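Local coordinates for protein N-alpha-acetyltransferase 30 (Saccharomyces cerevisiae, PDB 6YGA) that catalyses, as the catalytic subunit of the NatC complex, acetyl transfer from acetyl-CoA to the N-terminal methionine of proteins such as the L-A virus GAG protein, at residues Y36-N41 against V66-P71; E114-T119 against K153-L158. One frame throughout, in Å; residues are numbered along the deposited sequence.

Both contacts converge on the single mixed sheet of the acetyltransferase fold, yet they use it in different ways. Contact 1 sets helix 33-40 against strand 61-72 on one face of the sheet and works through side chains, chiefly two aromatic rings, branched aliphatics and the stem of a lysine. Contact 2 joins strands 114-120 and 151-157 edge to edge within the sheet, so its main bonds are peptide to peptide. Both are largely buried; their partly exposed margins are the lysine-aspartate end of contact 1 and the Met-116/Lys-153 side of contact 2. Strand 76-86 separates the two, pairing with strand 61-72 along one border and with strand 114-120 along the other.

Contact 1: residues Y36-N41 against V66-P71; sequences YRYFLN and VCKMDP. With EDO (1,2-ethanediol), chain J.
Helix residues 36-40 cross strand residues 66-71 at 63°, and within 36-41 Phe-39 is the residue whose CB points toward the strand. The dense half lies here. Val-66 CG1, anti to the backbone N (chi1 -175°), comes within 3.5 Å of Phe-39 CB, and Leu-40 CD1 approaches the same methyl at 3.7 Å. Phe-39 CD1 brings an edge up to Cys-67 O, 3.7 Å away and near the ring plane. Tyr-38 CD2 sits over one face of that ring. Helix 13-26 adds Phe-16 against Leu-40 and Ile-23 against Val-66.

The other half is more polar and partly open to solvent. Lys-68 passes Phe-39 CE1 with its CB, then crosses the phenol of Tyr-38 obliquely and closely, its CD 3.3 Å from Tyr-38 OH. A bend at chi4 (67°) delivers NZ to Asp-70 OD2 at 2.9 Å, a salt bridge in which NZ comes from above the carboxylate plane. Nearby, Met-69 O accepts a hydrogen bond (3.2 Å) from O1 of an ethanediol, probably from the crystallisation liquor. Apolar and aromatic packing thus joins helix to strand, and the lysine charge is probably offset by Asp-70 of the same strand, easing burial of its stem.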
ATOM      1  N   TYR A  36      20.902  -0.732 -16.817  1.00 58.61           N
ATOM      2  CA  TYR A  36      21.487  -1.944 -17.381  1.00 58.89           C
ATOM      3  C   TYR A  36      22.946  -2.092 -16.977  1.00 63.28           C
ATOM      4  O   TYR A  36      23.435  -3.212 -16.791  1.00 65.31           O
ATOM      5  CB  TYR A  36      21.357  -1.931 -18.903  1.00 55.63           C
ATOM      6  CG  TYR A  36      19.933  -2.029 -19.394  1.00 53.57           C
ATOM      7  CD1 TYR A  36      19.297  -3.258 -19.492  1.00 49.42           C
ATOM      8  CD2 TYR A  36      19.226  -0.892 -19.761  1.00 56.24           C
ATOM      9  CE1 TYR A  36      17.994  -3.354 -19.939  1.00 51.34           C
ATOM     10  CE2 TYR A  36      17.921  -0.978 -20.210  1.00 58.14           C
ATOM     11  CZ  TYR A  36      17.310  -2.211 -20.296  1.00 56.57           C
ATOM     12  OH  TYR A  36      16.012  -2.308 -20.742  1.00 59.56           O
ATOM     13  N   ARG A  37      23.656  -0.974 -16.833  1.00 65.32           N
ATOM     14  CA  ARG A  37      25.064  -1.041 -16.470  1.00 68.21           C
ATOM     15  C   ARG A  37      25.243  -1.406 -15.002  1.00 65.95           C
ATOM     16  O   ARG A  37      26.262  -1.995 -14.631  1.00 65.70           O
ATOM     17  CB  ARG A  37      25.739   0.288 -16.792  1.00 74.54           C
ATOM     18  CG  ARG A  37      27.198   0.152 -17.135  1.00 81.36           C
ATOM     19  CD  ARG A  37      27.601   1.086 -18.259  1.00 89.81           C
ATOM     20  NE  ARG A  37      27.193   0.594 -19.572  1.00 93.86           N
ATOM     21  CZ  ARG A  37      27.900  -0.263 -20.300  1.00 96.59           C
ATOM     22  NH1 ARG A  37      29.050  -0.737 -19.838  1.00 98.09           N
ATOM     23  NH2 ARG A  37      27.459  -0.650 -21.489  1.00 97.47           N
ATOM     24  N   TYR A  38      24.263  -1.069 -14.159  1.00 64.27           N
ATOM     25  CA  TYR A  38      24.309  -1.481 -12.760  1.00 61.98           C
ATOM     26  C   TYR A  38      24.234  -2.996 -12.631  1.00 57.77           C
ATOM     27  O   TYR A  38      24.923  -3.594 -11.796  1.00 57.09           O
ATOM     28  CB  TYR A  38      23.169  -0.814 -11.988  1.00 62.49           C
ATOM     29  CG  TYR A  38      22.777  -1.512 -10.702  1.00 63.43           C
ATOM     30  CD1 TYR A  38      23.543  -1.376  -9.553  1.00 65.52           C
ATOM     31  CD2 TYR A  38      21.629  -2.292 -10.637  1.00 64.21           C
ATOM     32  CE1 TYR A  38      23.183  -2.006  -8.376  1.00 67.26           C
ATOM     33  CE2 TYR A  38      21.261  -2.926  -9.466  1.00 66.88           C
ATOM     34  CZ  TYR A  38      22.040  -2.779  -8.340  1.00 69.96           C
ATOM     35  OH  TYR A  38      21.672  -3.409  -7.174  1.00 73.90           O
ATOM     36  N   PHE A  39      23.405  -3.638 -13.457  1.00 54.02           N
ATOM     37  CA  PHE A  39      23.287  -5.091 -13.427  1.00 51.15           C
ATOM     38  C   PHE A  39      24.455  -5.767 -14.139  1.00 53.65           C
ATOM     39  O   PHE A  39      25.144  -6.609 -13.554  1.00 54.17           O
ATOM     40  CB  PHE A  39      21.965  -5.525 -14.065  1.00 48.38           C
ATOM     41  CG  PHE A  39      20.784  -5.482 -13.132  1.00 45.28           C
ATOM     42  CD1 PHE A  39      20.537  -6.530 -12.261  1.00 42.64           C
ATOM     43  CD2 PHE A  39      19.904  -4.408 -13.146  1.00 44.55           C
ATOM     44  CE1 PHE A  39      19.449  -6.503 -11.407  1.00 40.76           C
ATOM     45  CE2 PHE A  39      18.812  -4.375 -12.293  1.00 43.08           C
ATOM     46  CZ  PHE A  39      18.586  -5.425 -11.422  1.00 41.90           C
ATOM     47  N   LEU A  40      24.695  -5.406 -15.400  1.00 56.27           N
ATOM     48  CA  LEU A  40      25.544  -6.224 -16.260  1.00 59.49           C
ATOM     49  C   LEU A  40      27.030  -6.050 -15.971  1.00 61.65           C
ATOM     50  O   LEU A  40      27.801  -7.001 -16.134  1.00 62.53           O
ATOM     51  CB  LEU A  40      25.255  -5.912 -17.731  1.00 63.50           C
ATOM     52  CG  LEU A  40      24.125  -6.695 -18.409  1.00 63.77           C
ATOM     53  CD1 LEU A  40      22.773  -6.487 -17.733  1.00 60.26           C
ATOM     54  CD2 LEU A  40      24.049  -6.330 -19.886  1.00 66.68           C
ATOM     55  N   ASN A  41      27.454  -4.858 -15.556  1.00 61.79           N
ATOM     56  CA  ASN A  41      28.867  -4.654 -15.266  1.00 65.77           C
ATOM     57  C   ASN A  41      29.272  -5.250 -13.925  1.00 64.75           C
ATOM     58  O   ASN A  41      30.395  -5.748 -13.786  1.00 67.60           O
ATOM     59  CB  ASN A  41      29.198  -3.163 -15.315  1.00 70.03           C
ATOM     60  CG  ASN A  41      29.330  -2.651 -16.733  1.00 73.82           C
ATOM     61  OD1 ASN A  41      28.400  -2.765 -17.534  1.00 72.71           O
ATOM     62  ND2 ASN A  41      30.486  -2.087 -17.054  1.00 78.65           N
ATOM     63  N   VAL A  66      17.977 -11.000 -16.460  1.00 42.39           N
ATOM     64  CA  VAL A  66      18.984 -10.154 -15.828  1.00 44.44           C
ATOM     65  C   VAL A  66      18.827 -10.289 -14.321  1.00 42.28           C
ATOM     66  O   VAL A  66      17.733 -10.067 -13.785  1.00 42.30           O
ATOM     67  CB  VAL A  66      18.848  -8.689 -16.267  1.00 47.28           C
ATOM     68  CG1 VAL A  66      19.974  -7.865 -15.687  1.00 49.44           C
ATOM     69  CG2 VAL A  66      18.841  -8.584 -17.783  1.00 49.48           C
ATOM     70  N   CYS A  67      19.912 -10.650 -13.637  1.00 42.15           N
ATOM     71  CA  CYS A  67      19.861 -10.961 -12.217  1.00 43.00           C
ATOM     72  C   CYS A  67      21.007 -10.286 -11.476  1.00 45.52           C
ATOM     73  O   CYS A  67      22.023  -9.908 -12.063  1.00 48.42           O
ATOM     74  CB  CYS A  67      19.914 -12.476 -11.977  1.00 41.96           C
ATOM     75  SG  CYS A  67      18.629 -13.386 -12.859  1.00 45.54           S
ATOM     76  N   LYS A  68      20.821 -10.142 -10.165  1.00 43.41           N
ATOM     77  CA  LYS A  68      21.854  -9.672  -9.255  1.00 43.07           C
ATOM     78  C   LYS A  68      21.789 -10.509  -7.984  1.00 44.22           C
ATOM     79  O   LYS A  68      20.832 -11.252  -7.752  1.00 41.23           O
ATOM     80  CB  LYS A  68      21.684  -8.185  -8.915  1.00 41.67           C
ATOM     81  CG  LYS A  68      20.674  -7.933  -7.808  1.00 43.32           C
ATOM     82  CD  LYS A  68      20.486  -6.456  -7.519  1.00 49.37           C
ATOM     83  CE  LYS A  68      19.750  -6.243  -6.201  1.00 52.29           C
ATOM     84  NZ  LYS A  68      20.566  -6.686  -5.033  1.00 53.47           N
HETATM   85  N   MSE A  69      22.823 -10.388  -7.159  1.00 46.80           N
HETATM   86  CA  MSE A  69      22.796 -10.984  -5.828  1.00 48.87           C
HETATM   87  C   MSE A  69      23.564 -10.123  -4.835  1.00 50.46           C
HETATM   88  O   MSE A  69      24.595  -9.536  -5.160  1.00 51.67           O
HETATM   89  CB  MSE A  69      23.359 -12.407  -5.850  1.00 51.39           C
HETATM   90  CG  MSE A  69      24.824 -12.512  -6.212  1.00 57.58           C
HETATM   91 SE   MSE A  69      25.348 -14.361  -6.531  0.70 64.30          SE
HETATM   92  CE  MSE A  69      25.645 -14.942  -4.696  1.00 65.50           C
ATOM     93  N   ASP A  70      23.041 -10.042  -3.617  1.00 50.02           N
ATOM     94  CA  ASP A  70      23.636  -9.243  -2.560  1.00 51.54           C
ATOM     95  C   ASP A  70      23.332  -9.922  -1.236  1.00 53.29           C
ATOM     96  O   ASP A  70      22.343 -10.658  -1.136  1.00 55.76           O
ATOM     97  CB  ASP A  70      23.086  -7.808  -2.557  1.00 54.36           C
ATOM     98  CG  ASP A  70      23.869  -6.878  -3.466  1.00 58.84           C
ATOM     99  OD1 ASP A  70      25.107  -7.020  -3.537  1.00 61.29           O
ATOM    100  OD2 ASP A  70      23.247  -6.000  -4.103  1.00 60.18           O
ATOM    101  N   PRO A  71      24.159  -9.711  -0.215  1.00 52.73           N
ATOM    102  CA  PRO A  71      23.789 -10.189   1.122  1.00 51.70           C
ATOM    103  C   PRO A  71      22.532  -9.486   1.611  1.00 49.62           C
ATOM    104  O   PRO A  71      22.377  -8.273   1.457  1.00 51.77           O
ATOM    105  CB  PRO A  71      25.011  -9.830   1.978  1.00 52.33           C
ATOM    106  CG  PRO A  71      25.688  -8.729   1.230  1.00 53.82           C
ATOM    107  CD  PRO A  71      25.472  -9.046  -0.220  1.00 52.88           C
TER
HETATM  108  C1  EDO J 207      27.407 -11.837  -3.513  1.00 65.74           C
HETATM  109  O1  EDO J 207      27.205 -10.421  -3.449  1.00 68.09           O
HETATM  110  C2  EDO J 207      28.805 -12.196  -3.022  1.00 65.96           C
HETATM  111  O2  EDO J 207      28.958 -11.822  -1.647  1.00 67.76           O

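Contact 2: residues E114-T119 against K153-L158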
ATOM      1  N   GLU A 114      18.467 -17.718  -1.247  1.00 44.04           N
ATOM      2  CA  GLU A 114      17.091 -17.500  -1.663  1.00 43.93           C
ATOM      3  C   GLU A 114      17.089 -16.658  -2.929  1.00 44.96           C
ATOM      4  O   GLU A 114      18.051 -15.943  -3.226  1.00 44.41           O
ATOM      5  CB  GLU A 114      16.277 -16.817  -0.559  1.00 44.61           C
ATOM      6  CG  GLU A 114      16.788 -15.434  -0.202  1.00 50.05           C
ATOM      7  CD  GLU A 114      16.382 -14.999   1.190  1.00 56.34           C
ATOM      8  OE1 GLU A 114      16.119 -15.879   2.034  1.00 57.92           O
ATOM      9  OE2 GLU A 114      16.328 -13.775   1.441  1.00 59.55           O
ATOM     10  N   ILE A 115      15.992 -16.756  -3.674  1.00 42.87           N
ATOM     11  CA  ILE A 115      15.774 -15.972  -4.882  1.00 40.52           C
ATOM     12  C   ILE A 115      14.531 -15.122  -4.666  1.00 39.54           C
ATOM     13  O   ILE A 115      13.500 -15.631  -4.210  1.00 40.95           O
ATOM     14  CB  ILE A 115      15.612 -16.872  -6.119  1.00 37.96           C
ATOM     15  CG1 ILE A 115      16.737 -17.903  -6.170  1.00 37.34           C
ATOM     16  CG2 ILE A 115      15.616 -16.037  -7.389  1.00 36.60           C
ATOM     17  CD1 ILE A 115      18.105 -17.293  -6.374  1.00 39.17           C
HETATM   18  N   MSE A 116      14.626 -13.837  -4.993  1.00 35.35           N
HETATM   19  CA  MSE A 116      13.499 -12.930  -4.803  1.00 35.63           C
HETATM   20  C   MSE A 116      13.162 -12.177  -6.087  1.00 39.24           C
HETATM   21  O   MSE A 116      14.053 -11.783  -6.839  1.00 40.27           O
HETATM   22  CB  MSE A 116      13.802 -11.940  -3.673  1.00 36.36           C
HETATM   23  CG  MSE A 116      12.610 -11.115  -3.209  1.00 36.02           C
HETATM   24 SE   MSE A 116      12.315  -9.495  -4.256  0.54 36.29          SE
HETATM   25  CE  MSE A 116      13.634  -8.343  -3.402  1.00 37.41           C
ATOM     26  N   LEU A 117      11.867 -11.986  -6.331  1.00 39.97           N
ATOM     27  CA  LEU A 117      11.401 -11.202  -7.463  1.00 41.27           C
ATOM     28  C   LEU A 117      10.078 -10.551  -7.095  1.00 41.29           C
ATOM     29  O   LEU A 117       9.402 -10.960  -6.146  1.00 41.29           O
ATOM     30  CB  LEU A 117      11.249 -12.062  -8.728  1.00 43.44           C
ATOM     31  CG  LEU A 117      10.135 -13.116  -8.727  1.00 43.33           C
ATOM     32  CD1 LEU A 117       8.891 -12.612  -9.448  1.00 43.91           C
ATOM     33  CD2 LEU A 117      10.612 -14.428  -9.333  1.00 43.53           C
ATOM     34  N   GLU A 118       9.719  -9.523  -7.855  1.00 42.30           N
ATOM     35  CA  GLU A 118       8.415  -8.887  -7.759  1.00 43.21           C
ATOM     36  C   GLU A 118       7.681  -9.080  -9.075  1.00 47.12           C
ATOM     37  O   GLU A 118       8.299  -9.085 -10.145  1.00 53.42           O
ATOM     38  CB  GLU A 118       8.535  -7.392  -7.441  1.00 45.51           C
ATOM     39  CG  GLU A 118       9.295  -7.083  -6.165  1.00 48.23           C
ATOM     40  CD  GLU A 118      10.693  -6.563  -6.425  1.00 51.36           C
ATOM     41  OE1 GLU A 118      11.085  -6.469  -7.608  1.00 52.56           O
ATOM     42  OE2 GLU A 118      11.397  -6.242  -5.445  1.00 52.93           O
ATOM     43  N   THR A 119       6.365  -9.245  -8.992  1.00 45.88           N
ATOM     44  CA  THR A 119       5.550  -9.430 -10.179  1.00 47.19           C
ATOM     45  C   THR A 119       4.156  -8.886  -9.905  1.00 44.82           C
ATOM     46  O   THR A 119       3.763  -8.678  -8.753  1.00 43.02           O
ATOM     47  CB  THR A 119       5.494 -10.907 -10.601  1.00 51.35           C
ATOM     48  OG1 THR A 119       4.926 -11.016 -11.911  1.00 57.51           O
ATOM     49  CG2 THR A 119       4.653 -11.708  -9.632  1.00 49.04           C
ATOM     50  N   LYS A 153       5.456 -10.161  -3.738  1.00 41.96           N
ATOM     51  CA  LYS A 153       6.866 -10.446  -3.523  1.00 42.04           C
ATOM     52  C   LYS A 153       7.025 -11.957  -3.437  1.00 40.26           C
ATOM     53  O   LYS A 153       6.492 -12.585  -2.517  1.00 39.84           O
ATOM     54  CB  LYS A 153       7.368  -9.770  -2.248  1.00 44.71           C
ATOM     55  CG  LYS A 153       8.859  -9.893  -2.005  1.00 47.40           C
ATOM     56  CD  LYS A 153       9.264  -9.140  -0.750  1.00 50.97           C
ATOM     57  CE  LYS A 153      10.760  -8.899  -0.716  1.00 57.38           C
ATOM     58  NZ  LYS A 153      11.125  -7.911   0.335  1.00 61.91           N
ATOM     59  N   LEU A 154       7.734 -12.538  -4.401  1.00 38.15           N
ATOM     60  CA  LEU A 154       7.922 -13.981  -4.476  1.00 37.54           C
ATOM     61  C   LEU A 154       9.321 -14.344  -4.003  1.00 37.99           C
ATOM     62  O   LEU A 154      10.297 -13.676  -4.358  1.00 41.15           O
ATOM     63  CB  LEU A 154       7.713 -14.493  -5.901  1.00 39.93           C
ATOM     64  CG  LEU A 154       6.367 -14.167  -6.544  1.00 44.50           C
ATOM     65  CD1 LEU A 154       6.270 -14.736  -7.954  1.00 48.16           C
ATOM     66  CD2 LEU A 154       5.241 -14.690  -5.679  1.00 43.61           C
ATOM     67  N   ILE A 155       9.409 -15.410  -3.207  1.00 35.52           N
ATOM     68  CA  ILE A 155      10.670 -15.888  -2.652  1.00 36.67           C
ATOM     69  C   ILE A 155      10.742 -17.401  -2.812  1.00 36.98           C
ATOM     70  O   ILE A 155       9.776 -18.113  -2.515  1.00 36.48           O
ATOM     71  CB  ILE A 155      10.826 -15.496  -1.170  1.00 37.14           C
ATOM     72  CG1 ILE A 155      10.858 -13.975  -1.023  1.00 41.20           C
ATOM     73  CG2 ILE A 155      12.087 -16.115  -0.583  1.00 35.03           C
ATOM     74  CD1 ILE A 155      11.183 -13.516   0.368  1.00 42.83           C
ATOM     75  N   LEU A 156      11.882 -17.881  -3.291  1.00 37.13           N
ATOM     76  CA  LEU A 156      12.163 -19.309  -3.412  1.00 38.01           C
ATOM     77  C   LEU A 156      13.336 -19.640  -2.505  1.00 40.55           C
ATOM     78  O   LEU A 156      14.469 -19.188  -2.768  1.00 40.81           O
ATOM     79  CB  LEU A 156      12.480 -19.687  -4.858  1.00 37.14           C
ATOM     80  CG  LEU A 156      12.991 -21.106  -5.111  1.00 38.34           C
ATOM     81  CD1 LEU A 156      11.873 -22.118  -4.910  1.00 37.75           C
ATOM     82  CD2 LEU A 156      13.593 -21.224  -6.507  1.00 40.52           C
ATOM     83  N   PRO A 157      13.126 -20.409  -1.439  1.00 38.71           N
ATOM     84  CA  PRO A 157      14.214 -20.693  -0.496  1.00 39.76           C
ATOM     85  C   PRO A 157      15.086 -21.842  -0.989  1.00 41.91           C
ATOM     86  O   PRO A 157      14.587 -22.899  -1.391  1.00 43.45           O
ATOM     87  CB  PRO A 157      13.471 -21.063   0.791  1.00 37.65           C
ATOM     88  CG  PRO A 157      12.213 -21.685   0.302  1.00 37.12           C
ATOM     89  CD  PRO A 157      11.852 -21.009  -1.007  1.00 38.34           C
ATOM     90  N   LEU A 158      16.400 -21.629  -0.958  1.00 43.31           N
ATOM     91  CA  LEU A 158      17.344 -22.623  -1.445  1.00 45.96           C
ATOM     92  C   LEU A 158      18.094 -23.321  -0.326  1.00 48.64           C
ATOM     93  O   LEU A 158      18.476 -24.486  -0.483  1.00 46.89           O
ATOM     94  CB  LEU A 158      18.346 -21.973  -2.406  1.00 44.91           C
ATOM     95  CG  LEU A 158      17.740 -21.246  -3.612  1.00 44.27           C
ATOM     96  CD1 LEU A 158      18.818 -20.555  -4.425  1.00 46.20           C
ATOM     97  CD2 LEU A 158      16.948 -22.207  -4.482  1.00 44.39           C
TER
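Glu-114 opens the strand opposite Pro-157 in a non-hydrogen-bonded pair, where its CA leans on Leu-156 O in a CA-H...O contact. Its carboxylate turns elsewhere, forming salt bridges with Arg-78 and Arg-76.

Ile-115 and Leu-156 follow as a hydrogen-bonded pair. Ile-115 N donates to Leu-156 O at 3.0 Å, in the carbonyl plane and on a lone pair, and Leu-156 N returns a bond to Ile-115 O at 2.9 Å. Leu-158, just beyond the strand, brings CD1 back to within 3.8 Å of Ile-115 CG1, on the side where helix 95-109 packs.

Met-116, a selenomethionine, emerges on the Glu-114 face. Its CG is anti to the backbone N (chi1 -169°), but bends at chi2 and chi3 fold the chain so that CG and SE lie across the extended stem of Lys-153; Met-116 CG is 3.8 Å from Lys-153 CE. Ile-155 CG1 borders the same CG.

Leu-117 repeats the two-bond pattern with Leu-154. Leu-117 N to Leu-154 O measures 3.0 Å, and Leu-154 N reaches Leu-117 O at 2.9 Å, nearly along the C=O axis (C=O...N angle 164°). The two leucines lie side by side and point the same way, Leu-117 CD1 being 3.7 Å from Leu-154 CD1, where both also touch Tyr-130 and Phe-135.

Glu-118 stands opposite Lys-153 in a non-hydrogen-bonded pair, and its OE1 hydrogen-bonds to Tyr-80 OH. Thr-119 ends the walk with CG2 3.8 Å from Leu-154 CD1.

At the Pro-157 end the pair meets N-alpha-acetyltransferase 35, Pro-157 O hydrogen-bonding to Ser-579 OG of that chain. Two-bond pairs separated by non-hydrogen-bonded ones define a classic antiparallel strand pair, and on its other border strand 114-120 runs parallel to strand 76-86, as in the mixed sheet of GNAT folds.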